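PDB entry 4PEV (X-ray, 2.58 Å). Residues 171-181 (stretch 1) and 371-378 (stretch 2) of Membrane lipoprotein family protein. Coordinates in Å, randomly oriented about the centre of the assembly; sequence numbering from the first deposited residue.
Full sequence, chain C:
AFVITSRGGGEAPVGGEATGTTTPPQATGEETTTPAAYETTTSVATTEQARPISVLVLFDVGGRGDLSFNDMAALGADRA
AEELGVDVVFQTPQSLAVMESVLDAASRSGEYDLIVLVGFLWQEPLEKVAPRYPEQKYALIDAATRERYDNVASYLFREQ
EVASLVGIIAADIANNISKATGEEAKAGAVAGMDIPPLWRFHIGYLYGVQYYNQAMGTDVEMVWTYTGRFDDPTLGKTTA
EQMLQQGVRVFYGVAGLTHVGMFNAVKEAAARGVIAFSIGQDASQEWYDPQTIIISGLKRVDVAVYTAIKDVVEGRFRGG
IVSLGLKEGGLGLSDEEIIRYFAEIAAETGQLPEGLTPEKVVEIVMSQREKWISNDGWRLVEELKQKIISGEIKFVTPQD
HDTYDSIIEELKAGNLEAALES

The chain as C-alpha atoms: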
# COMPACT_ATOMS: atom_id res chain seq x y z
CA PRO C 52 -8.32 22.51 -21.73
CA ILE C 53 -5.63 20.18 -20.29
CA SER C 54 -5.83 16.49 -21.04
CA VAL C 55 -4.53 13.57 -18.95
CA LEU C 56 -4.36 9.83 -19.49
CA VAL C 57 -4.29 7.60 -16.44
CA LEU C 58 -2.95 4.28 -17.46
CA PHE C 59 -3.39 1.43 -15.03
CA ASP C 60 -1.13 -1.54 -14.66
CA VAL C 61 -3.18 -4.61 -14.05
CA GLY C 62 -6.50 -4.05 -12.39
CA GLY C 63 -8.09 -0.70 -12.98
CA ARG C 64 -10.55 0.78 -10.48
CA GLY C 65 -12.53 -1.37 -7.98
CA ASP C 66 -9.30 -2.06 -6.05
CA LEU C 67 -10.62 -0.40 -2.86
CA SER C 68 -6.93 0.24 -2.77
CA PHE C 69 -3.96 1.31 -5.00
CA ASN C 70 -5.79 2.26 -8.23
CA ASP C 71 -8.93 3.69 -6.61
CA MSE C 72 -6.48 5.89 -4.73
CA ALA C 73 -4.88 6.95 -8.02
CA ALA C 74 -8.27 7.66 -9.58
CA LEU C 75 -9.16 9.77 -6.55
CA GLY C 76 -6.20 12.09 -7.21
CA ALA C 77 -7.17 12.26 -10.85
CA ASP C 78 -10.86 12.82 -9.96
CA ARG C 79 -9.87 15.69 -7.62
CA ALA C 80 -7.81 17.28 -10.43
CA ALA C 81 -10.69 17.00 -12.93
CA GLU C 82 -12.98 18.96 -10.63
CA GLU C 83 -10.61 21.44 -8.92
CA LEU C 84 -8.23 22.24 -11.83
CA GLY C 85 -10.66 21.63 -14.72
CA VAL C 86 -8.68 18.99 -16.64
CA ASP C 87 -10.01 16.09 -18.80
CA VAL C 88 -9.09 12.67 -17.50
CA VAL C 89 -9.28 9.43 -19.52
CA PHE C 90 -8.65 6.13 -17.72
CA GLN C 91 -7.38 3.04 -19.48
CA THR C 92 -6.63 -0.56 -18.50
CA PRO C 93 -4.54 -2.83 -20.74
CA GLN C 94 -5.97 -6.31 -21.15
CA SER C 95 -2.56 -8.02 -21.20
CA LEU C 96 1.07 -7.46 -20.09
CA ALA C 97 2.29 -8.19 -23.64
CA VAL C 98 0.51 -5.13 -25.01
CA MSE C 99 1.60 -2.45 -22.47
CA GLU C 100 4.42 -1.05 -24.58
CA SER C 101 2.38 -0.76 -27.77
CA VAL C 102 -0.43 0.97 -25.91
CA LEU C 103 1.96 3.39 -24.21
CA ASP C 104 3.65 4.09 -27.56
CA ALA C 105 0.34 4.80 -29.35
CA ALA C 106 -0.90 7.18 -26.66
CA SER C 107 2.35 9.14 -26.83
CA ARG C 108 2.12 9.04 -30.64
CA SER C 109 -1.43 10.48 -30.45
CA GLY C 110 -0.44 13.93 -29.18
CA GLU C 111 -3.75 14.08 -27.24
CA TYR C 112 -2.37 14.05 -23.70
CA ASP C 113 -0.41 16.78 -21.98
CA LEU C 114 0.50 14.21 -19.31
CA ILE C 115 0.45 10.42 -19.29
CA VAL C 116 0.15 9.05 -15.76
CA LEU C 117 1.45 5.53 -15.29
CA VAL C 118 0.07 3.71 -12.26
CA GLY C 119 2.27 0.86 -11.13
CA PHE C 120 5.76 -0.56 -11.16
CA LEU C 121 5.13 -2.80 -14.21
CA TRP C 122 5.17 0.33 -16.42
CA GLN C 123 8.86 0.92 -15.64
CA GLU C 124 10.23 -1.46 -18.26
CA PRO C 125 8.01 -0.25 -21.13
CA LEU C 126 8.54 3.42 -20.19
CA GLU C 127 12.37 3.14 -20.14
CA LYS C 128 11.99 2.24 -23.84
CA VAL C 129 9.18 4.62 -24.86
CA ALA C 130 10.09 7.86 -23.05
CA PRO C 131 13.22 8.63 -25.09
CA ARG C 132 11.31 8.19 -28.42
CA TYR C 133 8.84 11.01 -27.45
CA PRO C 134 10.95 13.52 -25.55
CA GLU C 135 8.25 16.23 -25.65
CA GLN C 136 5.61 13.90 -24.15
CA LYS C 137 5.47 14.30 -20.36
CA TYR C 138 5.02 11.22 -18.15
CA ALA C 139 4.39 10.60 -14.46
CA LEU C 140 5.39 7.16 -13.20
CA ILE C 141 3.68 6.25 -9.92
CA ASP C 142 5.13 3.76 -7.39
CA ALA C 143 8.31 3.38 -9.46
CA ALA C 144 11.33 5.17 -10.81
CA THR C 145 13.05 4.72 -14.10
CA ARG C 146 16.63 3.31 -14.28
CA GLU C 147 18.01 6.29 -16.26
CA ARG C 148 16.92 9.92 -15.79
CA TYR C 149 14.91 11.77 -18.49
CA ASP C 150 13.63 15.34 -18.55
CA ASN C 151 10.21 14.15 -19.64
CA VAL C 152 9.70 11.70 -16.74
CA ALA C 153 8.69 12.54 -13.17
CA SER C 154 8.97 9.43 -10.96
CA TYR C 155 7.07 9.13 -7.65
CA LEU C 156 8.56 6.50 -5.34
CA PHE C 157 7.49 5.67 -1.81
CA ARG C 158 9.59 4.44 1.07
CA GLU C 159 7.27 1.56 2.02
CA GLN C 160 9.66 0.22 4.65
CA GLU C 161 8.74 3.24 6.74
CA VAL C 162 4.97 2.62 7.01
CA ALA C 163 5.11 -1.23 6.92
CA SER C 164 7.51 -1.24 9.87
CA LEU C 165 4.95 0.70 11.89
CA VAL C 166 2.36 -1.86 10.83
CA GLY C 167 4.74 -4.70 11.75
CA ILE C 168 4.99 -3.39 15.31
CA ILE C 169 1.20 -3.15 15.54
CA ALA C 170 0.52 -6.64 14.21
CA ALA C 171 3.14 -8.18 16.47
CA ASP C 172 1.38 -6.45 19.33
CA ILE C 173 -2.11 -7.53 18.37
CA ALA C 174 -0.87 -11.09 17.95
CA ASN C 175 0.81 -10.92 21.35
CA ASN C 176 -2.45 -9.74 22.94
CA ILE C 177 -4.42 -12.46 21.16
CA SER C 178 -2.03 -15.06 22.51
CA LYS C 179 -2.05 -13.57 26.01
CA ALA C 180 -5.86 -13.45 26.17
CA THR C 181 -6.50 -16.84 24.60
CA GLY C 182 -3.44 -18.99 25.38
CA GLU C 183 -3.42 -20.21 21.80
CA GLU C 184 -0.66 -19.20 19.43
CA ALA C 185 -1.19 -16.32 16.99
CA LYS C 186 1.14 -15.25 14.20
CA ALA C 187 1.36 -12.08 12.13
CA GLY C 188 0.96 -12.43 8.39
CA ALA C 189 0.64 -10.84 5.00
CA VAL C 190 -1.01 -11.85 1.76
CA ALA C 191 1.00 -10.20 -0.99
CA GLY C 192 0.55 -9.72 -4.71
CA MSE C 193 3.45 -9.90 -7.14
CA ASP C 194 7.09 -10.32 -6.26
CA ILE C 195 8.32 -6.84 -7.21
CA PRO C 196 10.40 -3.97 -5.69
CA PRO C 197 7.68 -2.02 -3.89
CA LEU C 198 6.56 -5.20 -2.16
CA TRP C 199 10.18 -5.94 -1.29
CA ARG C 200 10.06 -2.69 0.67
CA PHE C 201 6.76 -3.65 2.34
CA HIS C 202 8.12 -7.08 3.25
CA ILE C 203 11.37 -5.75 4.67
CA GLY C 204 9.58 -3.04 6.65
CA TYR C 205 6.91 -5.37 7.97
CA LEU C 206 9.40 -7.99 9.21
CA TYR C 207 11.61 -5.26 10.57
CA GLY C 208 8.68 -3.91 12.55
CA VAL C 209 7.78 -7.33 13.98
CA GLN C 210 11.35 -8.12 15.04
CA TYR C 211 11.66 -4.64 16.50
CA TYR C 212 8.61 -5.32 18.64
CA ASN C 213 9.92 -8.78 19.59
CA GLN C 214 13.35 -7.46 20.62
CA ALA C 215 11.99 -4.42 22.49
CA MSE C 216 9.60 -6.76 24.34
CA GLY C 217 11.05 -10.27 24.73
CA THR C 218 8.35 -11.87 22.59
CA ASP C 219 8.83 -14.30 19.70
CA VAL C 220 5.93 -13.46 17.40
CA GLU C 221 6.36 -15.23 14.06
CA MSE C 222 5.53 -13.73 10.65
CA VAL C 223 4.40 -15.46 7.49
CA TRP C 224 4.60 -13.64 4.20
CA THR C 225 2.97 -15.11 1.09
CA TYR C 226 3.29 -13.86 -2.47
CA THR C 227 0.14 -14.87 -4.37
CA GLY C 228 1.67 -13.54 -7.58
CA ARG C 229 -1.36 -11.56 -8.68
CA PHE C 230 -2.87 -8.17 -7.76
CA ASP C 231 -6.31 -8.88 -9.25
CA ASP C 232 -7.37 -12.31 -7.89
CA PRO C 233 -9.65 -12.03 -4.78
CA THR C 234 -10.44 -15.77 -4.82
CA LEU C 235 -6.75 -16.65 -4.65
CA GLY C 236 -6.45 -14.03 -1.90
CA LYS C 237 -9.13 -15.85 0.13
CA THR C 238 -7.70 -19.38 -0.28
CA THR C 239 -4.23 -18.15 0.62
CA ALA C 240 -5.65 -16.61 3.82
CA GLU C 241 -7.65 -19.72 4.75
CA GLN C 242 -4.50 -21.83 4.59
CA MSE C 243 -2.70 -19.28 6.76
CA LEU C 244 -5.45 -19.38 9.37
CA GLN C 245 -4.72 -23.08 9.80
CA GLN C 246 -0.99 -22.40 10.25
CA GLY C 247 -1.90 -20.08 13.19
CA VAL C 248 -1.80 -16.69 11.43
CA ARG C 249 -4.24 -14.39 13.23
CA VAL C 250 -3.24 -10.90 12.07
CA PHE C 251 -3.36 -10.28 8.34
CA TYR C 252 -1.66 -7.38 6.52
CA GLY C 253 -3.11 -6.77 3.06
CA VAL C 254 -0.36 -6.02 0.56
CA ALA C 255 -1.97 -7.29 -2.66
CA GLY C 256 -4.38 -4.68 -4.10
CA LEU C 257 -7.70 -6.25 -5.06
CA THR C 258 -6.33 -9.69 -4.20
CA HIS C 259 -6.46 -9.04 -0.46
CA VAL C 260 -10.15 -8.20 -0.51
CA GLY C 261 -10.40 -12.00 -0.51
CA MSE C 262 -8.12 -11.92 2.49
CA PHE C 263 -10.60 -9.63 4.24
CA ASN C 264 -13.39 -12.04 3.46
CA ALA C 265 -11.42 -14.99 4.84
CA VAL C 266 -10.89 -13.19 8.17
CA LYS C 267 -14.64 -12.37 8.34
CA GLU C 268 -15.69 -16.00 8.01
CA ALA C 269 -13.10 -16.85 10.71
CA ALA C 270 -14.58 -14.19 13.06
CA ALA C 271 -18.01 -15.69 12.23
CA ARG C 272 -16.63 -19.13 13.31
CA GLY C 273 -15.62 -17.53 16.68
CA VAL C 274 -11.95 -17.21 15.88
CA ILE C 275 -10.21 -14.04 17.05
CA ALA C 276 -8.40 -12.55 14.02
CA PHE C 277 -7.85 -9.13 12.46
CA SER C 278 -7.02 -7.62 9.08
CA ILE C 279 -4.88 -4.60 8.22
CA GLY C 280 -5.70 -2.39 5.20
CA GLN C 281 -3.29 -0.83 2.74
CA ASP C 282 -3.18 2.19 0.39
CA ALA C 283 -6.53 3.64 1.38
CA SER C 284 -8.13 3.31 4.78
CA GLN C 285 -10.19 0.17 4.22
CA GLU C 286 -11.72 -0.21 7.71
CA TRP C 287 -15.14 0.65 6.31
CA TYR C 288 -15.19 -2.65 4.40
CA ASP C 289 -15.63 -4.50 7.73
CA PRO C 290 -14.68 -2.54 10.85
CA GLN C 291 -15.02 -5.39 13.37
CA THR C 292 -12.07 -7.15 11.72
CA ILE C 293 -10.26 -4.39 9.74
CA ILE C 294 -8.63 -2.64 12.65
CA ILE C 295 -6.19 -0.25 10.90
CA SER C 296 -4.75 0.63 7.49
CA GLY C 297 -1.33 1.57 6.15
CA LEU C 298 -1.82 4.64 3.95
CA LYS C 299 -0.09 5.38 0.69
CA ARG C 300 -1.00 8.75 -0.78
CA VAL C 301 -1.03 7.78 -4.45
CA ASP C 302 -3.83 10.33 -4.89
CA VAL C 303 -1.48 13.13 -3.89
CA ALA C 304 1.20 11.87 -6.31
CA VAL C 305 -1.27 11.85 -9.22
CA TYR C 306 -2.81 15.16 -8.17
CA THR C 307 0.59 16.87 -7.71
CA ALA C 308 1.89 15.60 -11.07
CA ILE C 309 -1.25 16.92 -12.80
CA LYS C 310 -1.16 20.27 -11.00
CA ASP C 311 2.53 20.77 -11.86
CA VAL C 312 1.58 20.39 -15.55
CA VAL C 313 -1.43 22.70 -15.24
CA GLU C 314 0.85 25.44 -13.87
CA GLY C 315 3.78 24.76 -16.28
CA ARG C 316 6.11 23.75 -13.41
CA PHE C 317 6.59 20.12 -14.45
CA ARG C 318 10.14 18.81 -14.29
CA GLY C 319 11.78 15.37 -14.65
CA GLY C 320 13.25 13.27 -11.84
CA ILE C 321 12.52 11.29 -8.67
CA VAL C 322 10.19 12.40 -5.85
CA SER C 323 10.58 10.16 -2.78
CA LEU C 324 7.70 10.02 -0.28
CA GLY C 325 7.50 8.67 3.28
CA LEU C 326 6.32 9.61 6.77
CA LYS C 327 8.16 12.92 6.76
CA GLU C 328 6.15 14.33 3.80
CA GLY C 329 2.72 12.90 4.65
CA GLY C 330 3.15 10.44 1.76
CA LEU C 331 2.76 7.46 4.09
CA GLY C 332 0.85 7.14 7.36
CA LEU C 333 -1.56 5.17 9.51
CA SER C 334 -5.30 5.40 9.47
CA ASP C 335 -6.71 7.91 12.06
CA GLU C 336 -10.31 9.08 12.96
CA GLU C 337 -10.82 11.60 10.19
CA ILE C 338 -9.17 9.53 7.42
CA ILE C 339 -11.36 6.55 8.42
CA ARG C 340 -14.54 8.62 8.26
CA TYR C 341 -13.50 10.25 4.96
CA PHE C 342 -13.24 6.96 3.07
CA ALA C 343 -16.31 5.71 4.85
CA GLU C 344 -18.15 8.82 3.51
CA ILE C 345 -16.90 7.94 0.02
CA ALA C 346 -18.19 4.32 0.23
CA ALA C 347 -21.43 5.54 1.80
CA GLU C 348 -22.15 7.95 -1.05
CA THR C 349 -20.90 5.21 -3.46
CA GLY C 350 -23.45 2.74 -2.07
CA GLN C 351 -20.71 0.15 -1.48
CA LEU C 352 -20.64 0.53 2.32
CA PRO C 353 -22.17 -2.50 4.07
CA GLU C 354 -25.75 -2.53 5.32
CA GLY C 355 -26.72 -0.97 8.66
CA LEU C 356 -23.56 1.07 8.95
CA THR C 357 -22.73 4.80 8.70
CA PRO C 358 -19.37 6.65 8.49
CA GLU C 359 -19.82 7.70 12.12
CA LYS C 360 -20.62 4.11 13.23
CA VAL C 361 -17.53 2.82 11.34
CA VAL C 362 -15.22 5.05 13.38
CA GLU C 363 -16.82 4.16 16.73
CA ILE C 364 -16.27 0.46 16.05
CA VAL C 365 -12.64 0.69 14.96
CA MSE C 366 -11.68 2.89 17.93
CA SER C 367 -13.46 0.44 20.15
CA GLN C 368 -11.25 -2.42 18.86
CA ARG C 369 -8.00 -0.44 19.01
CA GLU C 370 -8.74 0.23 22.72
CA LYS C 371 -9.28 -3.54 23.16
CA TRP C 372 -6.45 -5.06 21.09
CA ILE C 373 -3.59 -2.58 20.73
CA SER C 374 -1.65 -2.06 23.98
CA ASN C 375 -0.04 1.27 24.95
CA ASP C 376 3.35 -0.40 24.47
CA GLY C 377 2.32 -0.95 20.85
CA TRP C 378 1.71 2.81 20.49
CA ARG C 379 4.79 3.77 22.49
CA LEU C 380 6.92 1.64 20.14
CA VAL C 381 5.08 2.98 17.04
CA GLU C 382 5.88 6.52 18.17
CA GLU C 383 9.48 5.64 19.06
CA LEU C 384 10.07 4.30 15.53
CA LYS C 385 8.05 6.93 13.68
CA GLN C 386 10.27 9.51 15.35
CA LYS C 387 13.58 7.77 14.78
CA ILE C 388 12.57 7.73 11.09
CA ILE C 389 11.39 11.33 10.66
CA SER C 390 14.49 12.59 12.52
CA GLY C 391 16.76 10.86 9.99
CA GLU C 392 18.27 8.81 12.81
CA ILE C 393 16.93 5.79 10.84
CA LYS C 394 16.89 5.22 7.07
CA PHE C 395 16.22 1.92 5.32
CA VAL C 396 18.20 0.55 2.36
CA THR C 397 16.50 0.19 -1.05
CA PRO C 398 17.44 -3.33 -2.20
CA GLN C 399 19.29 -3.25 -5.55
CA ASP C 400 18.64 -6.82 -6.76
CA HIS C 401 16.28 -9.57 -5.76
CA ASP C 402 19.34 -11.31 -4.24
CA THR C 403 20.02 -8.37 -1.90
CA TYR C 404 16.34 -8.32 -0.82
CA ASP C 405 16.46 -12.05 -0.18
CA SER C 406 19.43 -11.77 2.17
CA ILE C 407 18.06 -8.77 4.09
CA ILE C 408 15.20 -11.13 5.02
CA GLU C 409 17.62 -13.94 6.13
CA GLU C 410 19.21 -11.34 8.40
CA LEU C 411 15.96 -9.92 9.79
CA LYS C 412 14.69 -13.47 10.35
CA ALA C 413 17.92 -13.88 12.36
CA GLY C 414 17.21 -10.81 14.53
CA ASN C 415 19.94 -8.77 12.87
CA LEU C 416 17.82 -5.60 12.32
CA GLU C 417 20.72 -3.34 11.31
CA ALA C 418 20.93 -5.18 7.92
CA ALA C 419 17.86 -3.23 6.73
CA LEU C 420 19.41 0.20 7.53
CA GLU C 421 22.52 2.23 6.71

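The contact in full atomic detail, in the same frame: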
# COMPACT_ATOMS: atom_id res chain seq x y z
N ALA C 171 2.47 -7.39 15.45
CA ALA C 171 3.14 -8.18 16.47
C ALA C 171 2.46 -7.99 17.81
O ALA C 171 2.38 -8.92 18.60
CB ALA C 171 4.61 -7.80 16.57
N ASP C 172 1.98 -6.78 18.05
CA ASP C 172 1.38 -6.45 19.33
C ASP C 172 0.00 -7.03 19.46
O ASP C 172 -0.36 -7.53 20.52
CB ASP C 172 1.31 -4.93 19.52
CG ASP C 172 0.68 -4.55 20.84
OD1 ASP C 172 1.25 -4.89 21.92
OD2 ASP C 172 -0.39 -3.90 20.80
N ILE C 173 -0.77 -6.97 18.38
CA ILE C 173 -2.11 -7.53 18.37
C ILE C 173 -2.04 -9.03 18.50
O ILE C 173 -2.88 -9.63 19.17
CB ILE C 173 -2.86 -7.17 17.08
CG1 ILE C 173 -3.14 -5.67 17.03
CG2 ILE C 173 -4.16 -7.96 16.99
CD1 ILE C 173 -3.76 -5.20 15.73
N ALA C 174 -1.04 -9.65 17.89
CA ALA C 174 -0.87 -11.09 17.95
C ALA C 174 -0.44 -11.52 19.35
O ALA C 174 -0.89 -12.54 19.88
CB ALA C 174 0.15 -11.53 16.92
N ASN C 175 0.46 -10.75 19.95
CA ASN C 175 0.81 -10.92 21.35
C ASN C 175 -0.40 -10.87 22.28
O ASN C 175 -0.56 -11.73 23.15
CB ASN C 175 1.80 -9.84 21.75
CG ASN C 175 2.57 -10.18 23.00
OD1 ASN C 175 2.76 -11.36 23.32
ND2 ASN C 175 3.05 -9.16 23.71
N ASN C 176 -1.25 -9.86 22.11
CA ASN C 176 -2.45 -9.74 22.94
C ASN C 176 -3.44 -10.88 22.69
O ASN C 176 -4.10 -11.32 23.63
CB ASN C 176 -3.17 -8.42 22.71
CG ASN C 176 -2.28 -7.23 22.98
OD1 ASN C 176 -1.56 -7.19 23.97
ND2 ASN C 176 -2.32 -6.26 22.09
N ILE C 177 -3.54 -11.33 21.45
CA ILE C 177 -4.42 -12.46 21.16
C ILE C 177 -3.92 -13.70 21.89
O ILE C 177 -4.69 -14.48 22.44
CB ILE C 177 -4.55 -12.72 19.65
CG1 ILE C 177 -5.37 -11.60 19.00
CG2 ILE C 177 -5.19 -14.09 19.38
CD1 ILE C 177 -5.49 -11.70 17.49
N SER C 178 -2.61 -13.88 21.90
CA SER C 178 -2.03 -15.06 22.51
C SER C 178 -2.18 -14.97 24.02
O SER C 178 -2.58 -15.95 24.67
CB SER C 178 -0.56 -15.23 22.10
OG SER C 178 -0.34 -16.58 21.79
N LYS C 179 -1.91 -13.79 24.58
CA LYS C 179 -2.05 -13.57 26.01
C LYS C 179 -3.47 -13.69 26.55
O LYS C 179 -3.66 -14.07 27.70
CB LYS C 179 -1.50 -12.20 26.37
CG LYS C 179 0.01 -12.14 26.36
CD LYS C 179 0.50 -10.74 26.72
CE LYS C 179 2.03 -10.70 26.75
NZ LYS C 179 2.59 -9.49 27.43
N ALA C 180 -4.47 -13.40 25.72
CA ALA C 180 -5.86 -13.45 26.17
C ALA C 180 -6.51 -14.80 25.93
O ALA C 180 -7.54 -15.10 26.51
CB ALA C 180 -6.67 -12.38 25.47
N THR C 181 -5.91 -15.59 25.06
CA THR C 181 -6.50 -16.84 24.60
C THR C 181 -5.66 -18.06 24.97
O THR C 181 -6.19 -19.15 25.08
CB THR C 181 -6.62 -16.82 23.07
OG1 THR C 181 -7.45 -15.72 22.69
CG2 THR C 181 -7.23 -18.11 22.53
N LYS C 371 -9.27 -2.16 22.66
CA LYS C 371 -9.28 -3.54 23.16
C LYS C 371 -8.06 -4.36 22.80
O LYS C 371 -7.69 -5.25 23.57
CB LYS C 371 -10.48 -4.30 22.62
CG LYS C 371 -11.79 -4.02 23.33
CD LYS C 371 -12.87 -4.99 22.85
CE LYS C 371 -14.01 -5.15 23.85
NZ LYS C 371 -15.02 -4.06 23.72
N TRP C 372 -7.46 -4.13 21.63
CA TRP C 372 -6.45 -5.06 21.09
C TRP C 372 -5.11 -4.47 20.71
O TRP C 372 -4.24 -5.19 20.22
CB TRP C 372 -7.02 -5.80 19.89
CG TRP C 372 -8.15 -6.68 20.25
CD1 TRP C 372 -9.46 -6.43 20.05
CD2 TRP C 372 -8.07 -7.96 20.88
NE1 TRP C 372 -10.22 -7.47 20.51
CE2 TRP C 372 -9.39 -8.43 21.03
CE3 TRP C 372 -7.02 -8.76 21.33
CZ2 TRP C 372 -9.70 -9.66 21.61
CZ3 TRP C 372 -7.32 -9.99 21.92
CH2 TRP C 372 -8.65 -10.43 22.06
N ILE C 373 -4.91 -3.18 20.94
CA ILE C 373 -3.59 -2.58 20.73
C ILE C 373 -3.15 -1.95 22.05
O ILE C 373 -3.69 -0.94 22.46
CB ILE C 373 -3.60 -1.55 19.57
CG1 ILE C 373 -4.31 -2.12 18.32
CG2 ILE C 373 -2.17 -1.14 19.21
CD1 ILE C 373 -4.15 -1.31 17.04
N SER C 374 -2.18 -2.56 22.71
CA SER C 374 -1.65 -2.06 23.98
C SER C 374 -0.96 -0.71 23.82
O SER C 374 -0.61 -0.30 22.69
CB SER C 374 -0.66 -3.07 24.59
OG SER C 374 0.58 -3.08 23.88
N ASN C 375 -0.75 -0.01 24.94
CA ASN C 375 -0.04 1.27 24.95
C ASN C 375 1.44 1.13 24.60
O ASN C 375 2.05 2.07 24.12
CB ASN C 375 -0.19 1.96 26.30
CG ASN C 375 -1.60 2.48 26.53
OD1 ASN C 375 -2.33 2.79 25.59
ND2 ASN C 375 -1.99 2.59 27.79
N ASP C 376 1.99 -0.06 24.87
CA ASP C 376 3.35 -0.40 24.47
C ASP C 376 3.47 -0.44 22.96
O ASP C 376 4.47 0.00 22.41
CB ASP C 376 3.76 -1.76 25.03
CG ASP C 376 3.97 -1.74 26.54
OD1 ASP C 376 4.55 -0.76 27.06
OD2 ASP C 376 3.55 -2.72 27.20
N GLY C 377 2.44 -0.99 22.30
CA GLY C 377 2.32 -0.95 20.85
C GLY C 377 2.47 0.46 20.30
O GLY C 377 3.28 0.70 19.40
N TRP C 378 1.71 1.39 20.89
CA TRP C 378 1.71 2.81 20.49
C TRP C 378 2.98 3.57 20.84
O TRP C 378 3.40 4.47 20.12
CB TRP C 378 0.53 3.54 21.13
CG TRP C 378 -0.79 3.12 20.56
CD1 TRP C 378 -1.86 2.60 21.24
CD2 TRP C 378 -1.17 3.17 19.18
NE1 TRP C 378 -2.89 2.34 20.36
CE2 TRP C 378 -2.49 2.68 19.09
CE3 TRP C 378 -0.51 3.59 18.00
CZ2 TRP C 378 -3.17 2.58 17.87
CZ3 TRP C 378 -1.19 3.50 16.79
CH2 TRP C 378 -2.51 3.00 16.74

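What does the carboxylate of Asp-172 find on the other stretch? It meets the turn between two helices, where the chain leaves helical geometry at Ile-373 and starts a new helix after Ser-374. With chi1 at t, the side chain reaches both donors of Ser-374: OG gives its hydrogen to OD1 of Asp-172 at 2.8 Å, and the backbone N of Ser-374 donates to OD2 of Asp-172 at 2.9 Å. Two acceptor oxygens thus match two donors of one residue, and OD1 is also hydrogen-bonded elsewhere in the structure.

How can Ser-374 serve Asp-172 and its own helix at once? A hydroxyl can donate and accept together. While donating to Asp-172, OG of Ser-374 accepts from N of Gly-377 at 3.2 Å, capping a helix start where backbone NH groups lack partners within the helix. Gly-377 suits the tight approach: its CA lies 4.0 Å from CG of Asp-172, and a CB there would sit 2.8 Å from OD2 of Asp-172, a clash.

What satisfies the carbonyl of Trp-372, at the end of the preceding helix? ND2 of Asn-176 donates to O of Trp-372 at 2.9 Å. ND2 of Asn-176 also makes a weak bond to OD2 of Asp-172, 3.3 Å away, so this side chain, one helical turn after Asp-172, links the carboxylate to the carbonyl.

Where is the apolar part of the contact? Trp-372 has the most area covered by the other stretch; its CZ3 lies 3.9 Å from CG1 of Ile-177 and 4.3 Å from CB of Ala-180. Nearby, CG1 of Ile-173 packs 4.0 Å from CG1 of Ile-373, both residues buried. These hydrocarbon contacts accompany the polar cluster, and in all 387 Å² is buried, summed over both stretches.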